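Local coordinates for restriction endonuclease (Mycobacterium sp., PDB 4F0Q), which cleaves DNA in a cytosine methylation-dependent manner, working as a tetrameric restriction endonuclease whose nuclease part belongs to the PDDEXK clan, at residues A[66-71]-A[85-90]; A[155-160]-A[179-184]. All coordinates share one frame; numbering follows the deposited sequence.

Contact 1: A[66-71]-A[85-90]; sequences AGINAP and IAIRSS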
# COMPACT_ATOMS: atom_id res chain seq x y z
N ALA A 66 20.98 4.40 -35.89
CA ALA A 66 21.07 3.99 -34.49
C ALA A 66 20.77 5.17 -33.57
O ALA A 66 21.38 6.23 -33.69
CB ALA A 66 22.45 3.41 -34.19
N GLY A 67 19.82 4.98 -32.66
CA GLY A 67 19.52 5.99 -31.67
C GLY A 67 18.34 6.88 -32.00
O GLY A 67 17.26 6.40 -32.34
N ILE A 68 18.55 8.18 -31.89
CA ILE A 68 17.49 9.17 -32.04
C ILE A 68 17.55 9.87 -33.39
O ILE A 68 18.59 10.42 -33.77
CB ILE A 68 17.55 10.21 -30.90
CG1 ILE A 68 17.53 9.50 -29.55
CG2 ILE A 68 16.41 11.20 -31.02
CD1 ILE A 68 18.38 10.16 -28.49
N ASN A 69 16.43 9.86 -34.10
CA ASN A 69 16.36 10.43 -35.44
C ASN A 69 15.21 11.42 -35.57
O ASN A 69 14.18 11.28 -34.91
CB ASN A 69 16.19 9.32 -36.48
CG ASN A 69 17.21 8.21 -36.33
OD1 ASN A 69 18.25 8.21 -36.99
ND2 ASN A 69 16.91 7.25 -35.46
N ALA A 70 15.38 12.41 -36.44
CA ALA A 70 14.32 13.39 -36.69
C ALA A 70 14.51 14.07 -38.04
O ALA A 70 15.59 14.58 -38.34
CB ALA A 70 14.27 14.41 -35.57
N PRO A 71 13.46 14.07 -38.87
CA PRO A 71 13.48 14.75 -40.17
C PRO A 71 13.60 16.26 -40.00
O PRO A 71 13.41 16.77 -38.89
CB PRO A 71 12.11 14.40 -40.77
CG PRO A 71 11.68 13.17 -40.05
CD PRO A 71 12.21 13.31 -38.66
N ILE A 85 9.71 12.10 -33.89
CA ILE A 85 11.03 11.60 -33.53
C ILE A 85 11.05 10.08 -33.63
O ILE A 85 10.32 9.39 -32.91
CB ILE A 85 11.44 12.04 -32.11
CG1 ILE A 85 11.66 13.55 -32.07
CG2 ILE A 85 12.71 11.32 -31.68
CD1 ILE A 85 12.13 14.06 -30.73
N ALA A 86 11.88 9.56 -34.53
CA ALA A 86 11.99 8.13 -34.75
C ALA A 86 13.14 7.54 -33.95
O ALA A 86 14.30 7.91 -34.15
CB ALA A 86 12.16 7.83 -36.23
N ILE A 87 12.82 6.64 -33.03
CA ILE A 87 13.83 6.04 -32.16
C ILE A 87 14.07 4.57 -32.47
O ILE A 87 13.13 3.77 -32.52
CB ILE A 87 13.44 6.21 -30.67
CG1 ILE A 87 13.59 7.67 -30.24
CG2 ILE A 87 14.30 5.32 -29.79
CD1 ILE A 87 13.12 7.94 -28.83
N ARG A 88 15.33 4.23 -32.70
CA ARG A 88 15.72 2.85 -32.97
C ARG A 88 16.57 2.30 -31.83
O ARG A 88 17.72 2.70 -31.65
CB ARG A 88 16.49 2.76 -34.29
CG ARG A 88 17.03 1.38 -34.61
CD ARG A 88 17.70 1.37 -35.97
NE ARG A 88 18.40 0.12 -36.23
CZ ARG A 88 19.05 -0.15 -37.36
NH1 ARG A 88 19.09 0.75 -38.33
NH2 ARG A 88 19.67 -1.32 -37.51
N SER A 89 15.99 1.39 -31.05
CA SER A 89 16.67 0.83 -29.90
C SER A 89 17.32 -0.51 -30.24
O SER A 89 16.81 -1.26 -31.07
CB SER A 89 15.69 0.66 -28.73
OG SER A 89 16.36 0.20 -27.57
N SER A 90 18.44 -0.79 -29.60
CA SER A 90 19.17 -2.03 -29.81
C SER A 90 20.15 -2.25 -28.67
O SER A 90 20.71 -1.28 -28.14
CB SER A 90 19.92 -1.98 -31.15
OG SER A 90 20.86 -0.92 -31.17
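Two antiparallel beta strands, 67-69 and 85-89, pair in the branched sheet of the N-terminal region, whose family belongs to the PUA clan. On one face Ile68 is the bump: it enters the hollow between Ile85 and Ile87, two positions apart on the other strand. Its CG2 lies alongside Ile85 CG2 at 3.8 Å, the two side chains pointing the same way, while its CG1 approaches Ile87 CG1 more loosely, at 4.4 Å. All three isoleucines set CG1 beside the backbone N, and their branched shape suits an apolar layer that Leu135 of helix 130-142 and Tyr114 of strand 111-115 extend over Ile68.

The other face is uneven. Gly67 offers no side chain opposite Arg88, whose fully extended chain reaches the Leu64 carbonyl through NH1. Glycine also fits the backbone there, since at phi 98° a CB would collide with the carbonyl O of Ala66. In this hydrogen-bonded pair Arg88 N gives a nearly straight bond (170°) of 2.9 Å to Gly67 O, and Gly67 N returns a longer one of 3.3 Å to Arg88 O. Next along, the small methyl of Ala86 leaves room for Asn69, their CB atoms being 4.3 Å apart. With Asn69 CG beside its own backbone N (chi1 -51°), the amide is turned so that ND2 reaches across to Ala86 O, which lies in the amide plane, while OD1 accepts from Glu65 N. Ala86 O is gripped twice, in its carbonyl plane by Asn69 N at 2.9 Å and from above that plane by Asn69 ND2 at 3.0 Å.

Contact 2: A[155-160]-A[179-184]; sequences PLFLFR and CGAAII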
# COMPACT_ATOMS: atom_id res chain seq x y z
N PRO A 155 5.45 13.24 -31.95
CA PRO A 155 5.25 11.88 -31.43
C PRO A 155 6.53 11.06 -31.46
O PRO A 155 7.30 11.16 -32.42
CB PRO A 155 4.23 11.29 -32.41
CG PRO A 155 3.52 12.46 -32.98
CD PRO A 155 4.55 13.54 -33.07
N LEU A 156 6.76 10.26 -30.42
CA LEU A 156 7.93 9.40 -30.38
C LEU A 156 7.60 7.99 -30.86
O LEU A 156 7.14 7.14 -30.08
CB LEU A 156 8.53 9.36 -28.97
CG LEU A 156 9.66 10.35 -28.67
CD1 LEU A 156 9.17 11.79 -28.76
CD2 LEU A 156 10.27 10.07 -27.31
N PHE A 157 7.82 7.74 -32.14
CA PHE A 157 7.61 6.43 -32.73
C PHE A 157 8.76 5.50 -32.39
O PHE A 157 9.88 5.68 -32.85
CB PHE A 157 7.45 6.54 -34.25
CG PHE A 157 6.07 6.92 -34.69
CD1 PHE A 157 5.49 8.10 -34.27
CD2 PHE A 157 5.35 6.09 -35.54
CE1 PHE A 157 4.21 8.45 -34.67
CE2 PHE A 157 4.07 6.43 -35.95
CZ PHE A 157 3.51 7.62 -35.52
N LEU A 158 8.47 4.50 -31.57
CA LEU A 158 9.50 3.59 -31.09
C LEU A 158 9.71 2.41 -32.03
O LEU A 158 8.76 1.83 -32.55
CB LEU A 158 9.15 3.08 -29.68
CG LEU A 158 8.92 4.18 -28.64
CD1 LEU A 158 8.54 3.57 -27.30
CD2 LEU A 158 10.14 5.06 -28.51
N PHE A 159 10.98 2.07 -32.25
CA PHE A 159 11.34 0.90 -33.03
C PHE A 159 12.48 0.16 -32.33
O PHE A 159 13.29 0.77 -31.64
CB PHE A 159 11.78 1.30 -34.44
CG PHE A 159 10.69 1.94 -35.26
CD1 PHE A 159 9.82 1.16 -36.00
CD2 PHE A 159 10.54 3.32 -35.28
CE1 PHE A 159 8.82 1.75 -36.76
CE2 PHE A 159 9.55 3.91 -36.03
CZ PHE A 159 8.68 3.12 -36.77
N ARG A 160 12.53 -1.16 -32.51
CA ARG A 160 13.66 -1.92 -31.96
C ARG A 160 14.16 -3.01 -32.91
O ARG A 160 13.38 -3.78 -33.45
CB ARG A 160 13.33 -2.50 -30.58
CG ARG A 160 12.13 -3.44 -30.55
CD ARG A 160 11.86 -3.92 -29.14
NE ARG A 160 10.60 -4.66 -29.04
CZ ARG A 160 10.12 -5.17 -27.91
NH1 ARG A 160 10.80 -5.01 -26.77
NH2 ARG A 160 8.97 -5.83 -27.90
N CYS A 179 6.97 -0.36 -32.02
CA CYS A 179 6.63 -0.44 -30.60
C CYS A 179 5.64 0.64 -30.17
O CYS A 179 5.41 0.83 -28.97
CB CYS A 179 7.89 -0.37 -29.74
SG CYS A 179 9.06 -1.72 -30.02
N GLY A 180 5.06 1.33 -31.14
CA GLY A 180 4.03 2.32 -30.85
C GLY A 180 4.51 3.75 -30.80
O GLY A 180 5.70 4.03 -30.96
N ALA A 181 3.57 4.67 -30.59
CA ALA A 181 3.89 6.08 -30.42
C ALA A 181 3.92 6.40 -28.93
O ALA A 181 3.07 5.93 -28.17
CB ALA A 181 2.86 6.94 -31.13
N ALA A 182 4.90 7.20 -28.51
CA ALA A 182 5.09 7.45 -27.09
C ALA A 182 5.08 8.93 -26.72
O ALA A 182 5.45 9.80 -27.52
CB ALA A 182 6.39 6.80 -26.61
N ILE A 183 4.66 9.21 -25.49
CA ILE A 183 4.73 10.55 -24.92
C ILE A 183 5.84 10.57 -23.88
O ILE A 183 5.97 9.64 -23.08
CB ILE A 183 3.42 10.94 -24.22
CG1 ILE A 183 2.23 10.74 -25.16
CG2 ILE A 183 3.47 12.38 -23.72
CD1 ILE A 183 0.90 11.10 -24.54
N ILE A 184 6.65 11.62 -23.88
CA ILE A 184 7.66 11.78 -22.84
C ILE A 184 6.98 12.09 -21.52
O ILE A 184 6.61 13.24 -21.25
CB ILE A 184 8.67 12.89 -23.19
CG1 ILE A 184 9.38 12.57 -24.50
CG2 ILE A 184 9.69 13.06 -22.06
CD1 ILE A 184 10.45 13.58 -24.88
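Gly180 O is held by one strong hydrogen bond and one weaker contact: Leu158 N reaches it at 2.9 Å, almost straight (172°) and nearly along the C=O axis, and Phe157 CA adds a CH...O approach. Leu158 uses its own carbonyl as well, accepting from Cys179 N at 2.9 Å, so Cys179 and Gly180 together face the single residue Leu158. This is a G1 beta bulge in strand 175-193, with Gly180 in the glycine position. Gly180, at phi 98°, suits it because a CB would strike the carbonyl O of Cys179. Beyond the bulge regular antiparallel pairing resumes, with Ala182 N bonded to Leu156 O at 2.7 Å from above the carbonyl plane.

The side chains form two layers. In one, the short methyl of Ala182 fits beside both leucines, 4.1 Å from Leu156 CB and 3.9 Å from Leu158 CD1, while the Leu156 and Ile184 side chains cross obliquely, CD2 of Leu156 meeting CG1 of Ile184. In the other layer Ala181 CB sits over one face of the Phe157 ring, 4.1 Å from CE1, and Pro155 CB meets that ring at its edge, in plane. At the bulged end Leu158 CB packs on Cys179 CB at 3.7 Å. Cys179 SG then lies along the extended Arg160 chain, 3.5 Å from NE, while NH2 makes a salt bridge with Glu177.

Helix 222-227 covers the Phe157 and Ala181 layer through Ile224 and Trp223; the Leu156 and Ile184 layer meets Leu208 of strand 200-210 and His142 of helix 130-142.

How the contacts relate
Contacts 1 and 2 follow one another along the chain, and their centres are 10 Å apart. They join edge to edge in one sheet, where strand 85-89 runs parallel to strand 156-166; four neighbouring strands thus lie in the order 67-69, 85-89, 156-166, 175-193. At the seam Phe159 probably makes two backbone hydrogen bonds, its N with Ile87 O and its O with Ser89 N, each 2.8 Å. Ile87 CD1 packs on Leu156 CD2 at 3.9 Å, and Ala138 of helix 130-142 touches both Ile85 and Ile184, so one apolar layer spans both contacts. The magnesium site at Asp334, Gln355 and Ala356 belongs to the separate nuclease part.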